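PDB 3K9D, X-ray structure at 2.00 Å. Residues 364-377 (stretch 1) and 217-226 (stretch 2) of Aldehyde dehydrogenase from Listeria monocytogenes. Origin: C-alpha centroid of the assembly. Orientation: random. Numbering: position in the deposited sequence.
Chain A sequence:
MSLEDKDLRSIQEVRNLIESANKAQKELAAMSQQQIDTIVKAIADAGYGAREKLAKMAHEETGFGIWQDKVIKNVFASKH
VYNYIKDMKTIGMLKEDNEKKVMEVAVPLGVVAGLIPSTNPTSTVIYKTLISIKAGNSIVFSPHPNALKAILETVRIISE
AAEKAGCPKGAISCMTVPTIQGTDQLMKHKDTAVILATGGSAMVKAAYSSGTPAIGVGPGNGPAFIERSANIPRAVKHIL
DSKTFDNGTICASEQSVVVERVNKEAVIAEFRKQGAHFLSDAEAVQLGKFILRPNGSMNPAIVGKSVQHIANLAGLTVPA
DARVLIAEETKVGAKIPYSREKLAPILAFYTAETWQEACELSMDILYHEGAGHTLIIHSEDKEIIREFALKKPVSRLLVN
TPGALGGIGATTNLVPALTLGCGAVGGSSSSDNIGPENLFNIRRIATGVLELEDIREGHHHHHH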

ATOM      1  N   ASP A 364     -18.341  11.392 -15.856  1.00 15.70           N
ATOM      2  CA  ASP A 364     -18.061  10.939 -17.242  1.00 22.79           C
ATOM      3  C   ASP A 364     -16.663  11.343 -17.729  1.00 21.35           C
ATOM      4  O   ASP A 364     -15.955  10.541 -18.362  1.00 23.48           O
ATOM      5  CB  ASP A 364     -19.129  11.480 -18.214  1.00 16.59           C
ATOM      6  CG  ASP A 364     -19.268  10.635 -19.480  1.00 33.04           C
ATOM      7  OD1 ASP A 364     -18.808   9.475 -19.490  1.00 35.81           O
ATOM      8  OD2 ASP A 364     -19.860  11.119 -20.471  1.00 27.48           O
ATOM      9  N   ILE A 365     -16.288  12.587 -17.436  1.00 13.79           N
ATOM     10  CA  ILE A 365     -14.939  13.109 -17.670  1.00 22.06           C
ATOM     11  C   ILE A 365     -13.928  12.253 -16.934  1.00 19.04           C
ATOM     12  O   ILE A 365     -13.011  11.700 -17.552  1.00 22.39           O
ATOM     13  CB  ILE A 365     -14.785  14.590 -17.179  1.00 15.28           C
ATOM     14  CG1 ILE A 365     -15.478  15.571 -18.128  1.00  9.62           C
ATOM     15  CG2 ILE A 365     -13.329  14.986 -17.055  1.00 15.59           C
ATOM     16  CD1 ILE A 365     -15.680  16.941 -17.504  1.00 11.85           C
ATOM     17  N   LEU A 366     -14.118  12.137 -15.621  1.00 12.98           N
ATOM     18  CA  LEU A 366     -13.170  11.451 -14.757  1.00 16.04           C
ATOM     19  C   LEU A 366     -13.025   9.973 -15.076  1.00 20.81           C
ATOM     20  O   LEU A 366     -11.910   9.459 -15.099  1.00 22.45           O
ATOM     21  CB  LEU A 366     -13.518  11.673 -13.281  1.00 16.94           C
ATOM     22  CG  LEU A 366     -13.312  13.102 -12.739  1.00 16.24           C
ATOM     23  CD1 LEU A 366     -14.050  13.262 -11.443  1.00  9.03           C
ATOM     24  CD2 LEU A 366     -11.825  13.438 -12.563  1.00 11.14           C
ATOM     25  N   TYR A 367     -14.134   9.296 -15.371  1.00 18.47           N
ATOM     26  CA  TYR A 367     -14.060   7.851 -15.655  1.00 21.23           C
ATOM     27  C   TYR A 367     -13.303   7.522 -16.935  1.00 22.64           C
ATOM     28  O   TYR A 367     -12.655   6.483 -17.011  1.00 23.57           O
ATOM     29  CB  TYR A 367     -15.436   7.181 -15.614  1.00 19.89           C
ATOM     30  CG  TYR A 367     -15.934   6.933 -14.210  1.00 27.00           C
ATOM     31  CD1 TYR A 367     -15.127   6.294 -13.267  1.00 27.83           C
ATOM     32  CD2 TYR A 367     -17.209   7.333 -13.822  1.00 33.43           C
ATOM     33  CE1 TYR A 367     -15.584   6.065 -11.967  1.00 36.87           C
ATOM     34  CE2 TYR A 367     -17.670   7.123 -12.529  1.00 37.85           C
ATOM     35  CZ  TYR A 367     -16.858   6.481 -11.610  1.00 36.48           C
ATOM     36  OH  TYR A 367     -17.321   6.267 -10.332  1.00 36.03           O
ATOM     37  N   HIS A 368     -13.344   8.420 -17.919  1.00 17.06           N
ATOM     38  CA  HIS A 368     -12.464   8.294 -19.082  1.00 22.11           C
ATOM     39  C   HIS A 368     -10.998   8.627 -18.768  1.00 20.24           C
ATOM     40  O   HIS A 368     -10.100   7.944 -19.231  1.00 18.00           O
ATOM     41  CB  HIS A 368     -12.946   9.156 -20.236  1.00 11.48           C
ATOM     42  CG  HIS A 368     -14.185   8.637 -20.897  1.00 22.84           C
ATOM     43  ND1 HIS A 368     -15.446   8.845 -20.381  1.00 25.38           N
ATOM     44  CD2 HIS A 368     -14.359   7.948 -22.048  1.00 23.08           C
ATOM     45  CE1 HIS A 368     -16.341   8.291 -21.178  1.00 31.81           C
ATOM     46  NE2 HIS A 368     -15.708   7.743 -22.200  1.00 35.97           N
ATOM     47  N   GLU A 369     -10.775   9.691 -18.001  1.00 17.51           N
ATOM     48  CA  GLU A 369      -9.432  10.139 -17.665  1.00 23.09           C
ATOM     49  C   GLU A 369      -9.471  11.027 -16.418  1.00 24.24           C
ATOM     50  O   GLU A 369     -10.228  12.004 -16.366  1.00 15.23           O
ATOM     51  CB  GLU A 369      -8.788  10.883 -18.852  1.00 18.55           C
ATOM     52  CG  GLU A 369      -7.362  11.349 -18.586  1.00 22.25           C
ATOM     53  CD  GLU A 369      -6.586  11.724 -19.848  1.00 33.28           C
ATOM     54  OE1 GLU A 369      -6.812  11.110 -20.915  1.00 27.12           O
ATOM     55  OE2 GLU A 369      -5.726  12.628 -19.763  1.00 27.06           O
ATOM     56  N   GLY A 370      -8.655  10.681 -15.421  1.00 13.96           N
ATOM     57  CA  GLY A 370      -8.528  11.489 -14.217  1.00 20.43           C
ATOM     58  C   GLY A 370      -9.157  10.974 -12.934  1.00 17.39           C
ATOM     59  O   GLY A 370      -8.919  11.550 -11.875  1.00 19.92           O
ATOM     60  N   ALA A 371      -9.955   9.903 -13.017  1.00 19.93           N
ATOM     61  CA  ALA A 371     -10.518   9.247 -11.823  1.00 17.58           C
ATOM     62  C   ALA A 371      -9.459   8.998 -10.746  1.00 12.61           C
ATOM     63  O   ALA A 371      -8.330   8.592 -11.044  1.00 18.89           O
ATOM     64  CB  ALA A 371     -11.209   7.932 -12.196  1.00 17.16           C
ATOM     65  N   GLY A 372      -9.808   9.278  -9.502  1.00 13.46           N
ATOM     66  CA  GLY A 372      -8.849   9.132  -8.419  1.00 15.17           C
ATOM     67  C   GLY A 372      -7.995  10.345  -8.105  1.00 17.30           C
ATOM     68  O   GLY A 372      -7.446  10.425  -7.020  1.00 20.46           O
ATOM     69  N   HIS A 373      -7.846  11.281  -9.039  1.00 19.14           N
ATOM     70  CA  HIS A 373      -6.994  12.433  -8.767  1.00 15.21           C
ATOM     71  C   HIS A 373      -7.783  13.575  -8.088  1.00 23.35           C
ATOM     72  O   HIS A 373      -8.102  13.489  -6.900  1.00 19.66           O
ATOM     73  CB  HIS A 373      -6.229  12.906 -10.020  1.00 20.57           C
ATOM     74  CG  HIS A 373      -4.916  13.579  -9.713  1.00 22.99           C
ATOM     75  ND1 HIS A 373      -4.780  14.552  -8.747  1.00 23.53           N
ATOM     76  CD2 HIS A 373      -3.682  13.417 -10.248  1.00 24.86           C
ATOM     77  CE1 HIS A 373      -3.521  14.941  -8.679  1.00 19.32           C
ATOM     78  NE2 HIS A 373      -2.831  14.270  -9.583  1.00 24.80           N
ATOM     79  N   THR A 374      -8.104  14.620  -8.853  1.00 23.00           N
ATOM     80  CA  THR A 374      -8.662  15.875  -8.317  1.00 17.70           C
ATOM     81  C   THR A 374      -9.926  16.308  -9.084  1.00 16.04           C
ATOM     82  O   THR A 374     -10.051  16.037 -10.274  1.00 16.11           O
ATOM     83  CB  THR A 374      -7.613  17.021  -8.427  1.00 22.20           C
ATOM     84  OG1 THR A 374      -6.361  16.588  -7.902  1.00 22.78           O
ATOM     85  CG2 THR A 374      -8.041  18.245  -7.649  1.00 24.75           C
ATOM     86  N   LEU A 375     -10.862  16.937  -8.372  1.00  9.38           N
ATOM     87  CA  LEU A 375     -11.954  17.719  -8.940  1.00 19.12           C
ATOM     88  C   LEU A 375     -12.069  18.971  -8.057  1.00 21.89           C
ATOM     89  O   LEU A 375     -11.796  18.916  -6.866  1.00 14.85           O
ATOM     90  CB  LEU A 375     -13.275  16.920  -8.967  1.00 13.59           C
ATOM     91  CG  LEU A 375     -14.558  17.617  -9.458  1.00 13.61           C
ATOM     92  CD1 LEU A 375     -15.448  16.700 -10.220  1.00 11.77           C
ATOM     93  CD2 LEU A 375     -15.344  18.227  -8.299  1.00 18.69           C
ATOM     94  N   ILE A 376     -12.440  20.097  -8.656  1.00 17.30           N
ATOM     95  CA  ILE A 376     -12.542  21.373  -7.943  1.00 18.62           C
ATOM     96  C   ILE A 376     -13.996  21.851  -8.041  1.00 16.33           C
ATOM     97  O   ILE A 376     -14.642  21.674  -9.059  1.00 15.55           O
ATOM     98  CB  ILE A 376     -11.546  22.442  -8.508  1.00 19.85           C
ATOM     99  CG1 ILE A 376     -10.109  21.904  -8.588  1.00 19.19           C
ATOM    100  CG2 ILE A 376     -11.588  23.738  -7.674  1.00 23.86           C
ATOM    101  CD1 ILE A 376      -9.708  21.326  -9.960  1.00 23.70           C
ATOM    102  N   ILE A 377     -14.540  22.384  -6.948  1.00 16.54           N
ATOM    103  CA  ILE A 377     -15.871  22.951  -6.970  1.00 14.31           C
ATOM    104  C   ILE A 377     -15.868  24.321  -6.276  1.00 18.11           C
ATOM    105  O   ILE A 377     -15.240  24.505  -5.223  1.00 16.02           O
ATOM    106  CB  ILE A 377     -16.935  22.008  -6.301  1.00 18.34           C
ATOM    107  CG1 ILE A 377     -18.362  22.551  -6.537  1.00 16.73           C
ATOM    108  CG2 ILE A 377     -16.634  21.799  -4.824  1.00 11.65           C
ATOM    109  CD1 ILE A 377     -19.514  21.691  -5.981  1.00 17.90           C
TER
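Stretch 2 (217-226) VGPGNGPAFI

Stretch 2 runs as a loop from Val217, mostly extended with a break at Asn221, into a strand that carries Ala224 and Phe225, and it follows stretch 1 from the end of a helix into a parallel strand. On the last helical turn, Ile365 and Leu366 make a greasy seat for Pro223: Ile365 CD1 lies 3.8 Å from Pro223 CG, and Leu366 CD2 lies 4.0 Å from Pro223 CD. Glu369 leaves helical geometry, and its carbonyl meets a side chain: Asn221 ND2 donates to Glu369 O at 2.9 Å, nearly straight. Gly370, at phi 107°, must be glycine twice over, since a CB would jam against the preceding carbonyl and clash with Asn221 CB; its bare CA instead approaches Pro219 O at 3.4 Å. A type II turn from Gly370 to His373 then redirects the chain. Water 2 ties this corner together, donating to Gly370 O and Thr374 O and accepting from Asn221 N. The edge of the His373 ring meets Gly218, CD2 to O 3.3 Å. Thr374 O sits 3.1 Å from Gly222 CA, where a side chain would clash. The strands run parallel, crossing at -15°: Ile376 N donates to Pro223 O (2.8 Å), and Phe225 N to Ile376 O (3.0 Å). Ile376 packs with Ala224 on one face, CB to CB 4.1 Å; Ile377 CD1 meets Phe225 CD2 at 4.0 Å on the other.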

ATOM      1  N   VAL A 217       0.990   7.576  -8.902  1.00 29.74           N
ATOM      2  CA  VAL A 217       0.114   8.722  -9.118  1.00 24.27           C
ATOM      3  C   VAL A 217      -0.758   8.384 -10.322  1.00 26.65           C
ATOM      4  O   VAL A 217      -0.590   7.329 -10.939  1.00 25.58           O
ATOM      5  CB  VAL A 217       0.932  10.020  -9.346  1.00 19.43           C
ATOM      6  CG1 VAL A 217       1.857  10.294  -8.147  1.00 21.04           C
ATOM      7  CG2 VAL A 217       1.739   9.941 -10.644  1.00 22.70           C
ATOM      8  N   GLY A 218      -1.711   9.250 -10.647  1.00 28.52           N
ATOM      9  CA  GLY A 218      -2.483   9.076 -11.872  1.00 21.41           C
ATOM     10  C   GLY A 218      -2.480  10.381 -12.658  1.00 27.41           C
ATOM     11  O   GLY A 218      -1.969  11.393 -12.161  1.00 25.14           O
ATOM     12  N   PRO A 219      -3.039  10.363 -13.886  1.00 22.76           N
ATOM     13  CA  PRO A 219      -3.220  11.601 -14.643  1.00 27.13           C
ATOM     14  C   PRO A 219      -4.242  12.491 -13.939  1.00 22.31           C
ATOM     15  O   PRO A 219      -5.274  11.999 -13.475  1.00 21.58           O
ATOM     16  CB  PRO A 219      -3.767  11.122 -15.989  1.00 27.68           C
ATOM     17  CG  PRO A 219      -3.465   9.654 -16.050  1.00 30.91           C
ATOM     18  CD  PRO A 219      -3.532   9.189 -14.630  1.00 23.09           C
ATOM     19  N   GLY A 220      -3.920  13.777 -13.814  1.00 20.86           N
ATOM     20  CA  GLY A 220      -4.852  14.769 -13.271  1.00 24.30           C
ATOM     21  C   GLY A 220      -5.683  15.406 -14.368  1.00 26.46           C
ATOM     22  O   GLY A 220      -5.151  16.007 -15.298  1.00 30.80           O
ATOM     23  N   ASN A 221      -6.993  15.294 -14.264  1.00 14.79           N
ATOM     24  CA  ASN A 221      -7.868  15.802 -15.322  1.00 18.27           C
ATOM     25  C   ASN A 221      -9.068  16.534 -14.721  1.00 17.96           C
ATOM     26  O   ASN A 221     -10.186  16.419 -15.202  1.00 17.85           O
ATOM     27  CB  ASN A 221      -8.275  14.649 -16.243  1.00 16.59           C
ATOM     28  CG  ASN A 221      -8.952  15.115 -17.518  1.00 22.30           C
ATOM     29  OD1 ASN A 221      -8.663  16.196 -18.048  1.00 18.10           O
ATOM     30  ND2 ASN A 221      -9.866  14.303 -18.013  1.00 19.33           N
ATOM     31  N   GLY A 222      -8.803  17.320 -13.673  1.00 16.18           N
ATOM     32  CA  GLY A 222      -9.857  17.792 -12.795  1.00 19.88           C
ATOM     33  C   GLY A 222     -10.767  18.849 -13.382  1.00 21.17           C
ATOM     34  O   GLY A 222     -10.283  19.907 -13.785  1.00 18.36           O
ATOM     35  N   PRO A 223     -12.087  18.559 -13.452  1.00 17.83           N
ATOM     36  CA  PRO A 223     -13.066  19.616 -13.745  1.00 19.76           C
ATOM     37  C   PRO A 223     -13.153  20.633 -12.612  1.00 20.33           C
ATOM     38  O   PRO A 223     -12.931  20.280 -11.433  1.00 17.28           O
ATOM     39  CB  PRO A 223     -14.401  18.854 -13.864  1.00 14.69           C
ATOM     40  CG  PRO A 223     -14.019  17.419 -14.076  1.00 15.88           C
ATOM     41  CD  PRO A 223     -12.743  17.250 -13.281  1.00 15.09           C
ATOM     42  N   ALA A 224     -13.456  21.884 -12.961  1.00 17.76           N
ATOM     43  CA  ALA A 224     -13.788  22.920 -11.965  1.00 17.08           C
ATOM     44  C   ALA A 224     -15.219  23.362 -12.185  1.00 16.70           C
ATOM     45  O   ALA A 224     -15.511  24.064 -13.147  1.00 17.64           O
ATOM     46  CB  ALA A 224     -12.852  24.111 -12.076  1.00 19.42           C
ATOM     47  N   PHE A 225     -16.107  22.942 -11.291  1.00 19.76           N
ATOM     48  CA  PHE A 225     -17.532  23.274 -11.386  1.00 15.37           C
ATOM     49  C   PHE A 225     -17.801  24.584 -10.615  1.00 19.63           C
ATOM     50  O   PHE A 225     -17.768  24.632  -9.385  1.00 17.27           O
ATOM     51  CB  PHE A 225     -18.397  22.087 -10.894  1.00 14.97           C
ATOM     52  CG  PHE A 225     -19.893  22.357 -10.848  1.00 15.73           C
ATOM     53  CD1 PHE A 225     -20.521  23.158 -11.791  1.00 15.10           C
ATOM     54  CD2 PHE A 225     -20.670  21.777  -9.852  1.00 10.33           C
ATOM     55  CE1 PHE A 225     -21.883  23.403 -11.721  1.00 21.41           C
ATOM     56  CE2 PHE A 225     -22.039  21.999  -9.780  1.00 23.14           C
ATOM     57  CZ  PHE A 225     -22.645  22.824 -10.716  1.00 20.20           C
ATOM     58  N   ILE A 226     -18.023  25.661 -11.361  1.00 20.62           N
ATOM     59  CA  ILE A 226     -18.446  26.903 -10.734  1.00 16.22           C
ATOM     60  C   ILE A 226     -19.956  26.786 -10.644  1.00 16.33           C
ATOM     61  O   ILE A 226     -20.667  26.996 -11.633  1.00 17.55           O
ATOM     62  CB  ILE A 226     -18.066  28.151 -11.557  1.00 15.81           C
ATOM     63  CG1 ILE A 226     -16.575  28.166 -11.896  1.00 15.47           C
ATOM     64  CG2 ILE A 226     -18.487  29.411 -10.822  1.00 12.26           C
ATOM     65  CD1 ILE A 226     -16.167  29.347 -12.824  1.00 17.69           C
TER
HETATM   66  O   HOH W   1      -5.864   9.550 -12.118  1.00 16.15           O
HETATM   67  O   HOH W   2      -8.471  14.313 -12.143  1.00  7.62           O